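Probable hydrolase (Pseudomonas aeruginosa, PDB 7AL6) is of unknown function but adopts the alpha/beta hydrolase fold and is probably a hydrolase, possibly a lipolytic one. Local coordinates at residues 47-52 / 268-273. Residues are numbered along the deposited sequence; the frame is centred on the assembly and turned at random.
Sequences APKLAG and DDEAGA
Lys-49 runs extended from CB to CE and bends only at its last torsion (chi4 55°), which turns NZ onto the carboxylate of Glu-270. Glu-270 meets it by folding at chi2 (-64°). The resulting salt bridge ties two parts of the alpha/beta hydrolase fold: the loop before strand 53-58 and the first turn of the C-terminal helix 270-284. Lys-49 NZ gives a hydrogen bond to Glu-270 OE1 at 2.7 Å, on the syn lone pair, the side facing OE2. OE2 itself pairs with Arg-45, whose carbonyl oxygen also accepts from Lys-49 NZ. Arg-45 and Lys-49 thus share one carboxylate, and this would be expected to favour its charged form. The methylenes of Lys-49 lie against the helix: CE is 4.0 Å from Ala-273 CB, and CD is 4.0 Å from Ala-273 O. Further along the same helix, Lys-49 touches Gln-274 and Ala-277, while Leu-50 packs on Phe-280 and Ala-281. Asp-269 is the N-cap of this helix. Asp-269 OD1 accepts from Gly-272 N at 2.6 Å, in a nearly straight bond (N-H...O 174°) that arrives almost in line with the carboxylate C-O bond.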
# COMPACT_ATOMS: atom_id res chain seq x y z
N ALA A 47 33.60 8.12 0.56
CA ALA A 47 33.06 8.67 1.82
C ALA A 47 34.05 8.47 2.96
O ALA A 47 34.24 9.39 3.70
CB ALA A 47 31.72 8.08 2.14
N PRO A 48 34.71 7.32 3.15
CA PRO A 48 35.63 7.16 4.26
C PRO A 48 36.81 8.14 4.22
O PRO A 48 37.36 8.36 5.22
CB PRO A 48 36.13 5.72 4.13
CG PRO A 48 35.08 5.05 3.33
CD PRO A 48 34.59 6.11 2.38
N LYS A 49 37.20 8.60 3.04
CA LYS A 49 38.33 9.53 2.83
C LYS A 49 37.97 10.98 3.14
O LYS A 49 38.86 11.79 3.18
CB LYS A 49 38.82 9.40 1.39
CG LYS A 49 39.45 8.06 1.05
CD LYS A 49 39.86 7.94 -0.38
CE LYS A 49 40.57 6.64 -0.68
NZ LYS A 49 39.76 5.47 -0.29
N LEU A 50 36.69 11.32 3.28
CA LEU A 50 36.26 12.70 3.56
C LEU A 50 36.04 12.89 5.06
O LEU A 50 34.91 12.90 5.48
CB LEU A 50 35.00 12.99 2.74
CG LEU A 50 35.21 13.01 1.24
CD1 LEU A 50 33.90 13.15 0.51
CD2 LEU A 50 36.17 14.12 0.84
N ALA A 51 37.11 13.11 5.81
CA ALA A 51 37.08 13.30 7.25
C ALA A 51 36.29 14.55 7.62
O ALA A 51 36.21 15.52 6.88
CB ALA A 51 38.50 13.42 7.78
N GLY A 52 35.68 14.53 8.79
CA GLY A 52 34.99 15.73 9.22
C GLY A 52 33.65 15.99 8.55
O GLY A 52 32.96 16.94 8.96
N ASP A 268 35.80 3.23 -9.30
CA ASP A 268 36.55 2.26 -10.13
C ASP A 268 37.80 1.78 -9.40
O ASP A 268 38.02 0.61 -9.41
CB ASP A 268 36.94 2.86 -11.47
CG ASP A 268 35.80 2.84 -12.44
OD1 ASP A 268 34.98 1.97 -12.29
OD2 ASP A 268 35.73 3.70 -13.26
N ASP A 269 38.53 2.65 -8.74
CA ASP A 269 39.77 2.22 -8.11
C ASP A 269 40.14 3.21 -7.03
O ASP A 269 39.54 4.28 -6.88
CB ASP A 269 40.91 2.10 -9.14
CG ASP A 269 41.09 3.35 -9.98
OD1 ASP A 269 41.07 4.48 -9.41
OD2 ASP A 269 41.20 3.21 -11.20
N GLU A 270 41.14 2.84 -6.25
CA GLU A 270 41.54 3.69 -5.14
C GLU A 270 42.18 4.97 -5.65
O GLU A 270 42.05 6.01 -5.00
CB GLU A 270 42.50 2.96 -4.20
CG GLU A 270 41.80 1.95 -3.28
CD GLU A 270 40.81 2.59 -2.31
OE1 GLU A 270 41.16 3.63 -1.70
OE2 GLU A 270 39.68 2.07 -2.18
N ALA A 271 42.84 4.92 -6.82
CA ALA A 271 43.46 6.11 -7.39
C ALA A 271 42.42 7.19 -7.68
O ALA A 271 42.60 8.35 -7.33
CB ALA A 271 44.21 5.75 -8.68
N GLY A 272 41.32 6.82 -8.34
CA GLY A 272 40.25 7.78 -8.54
C GLY A 272 39.64 8.24 -7.23
O GLY A 272 39.41 9.43 -7.03
N ALA A 273 39.37 7.30 -6.32
CA ALA A 273 38.75 7.67 -5.06
C ALA A 273 39.57 8.74 -4.37
O ALA A 273 39.02 9.71 -3.83
CB ALA A 273 38.60 6.46 -4.14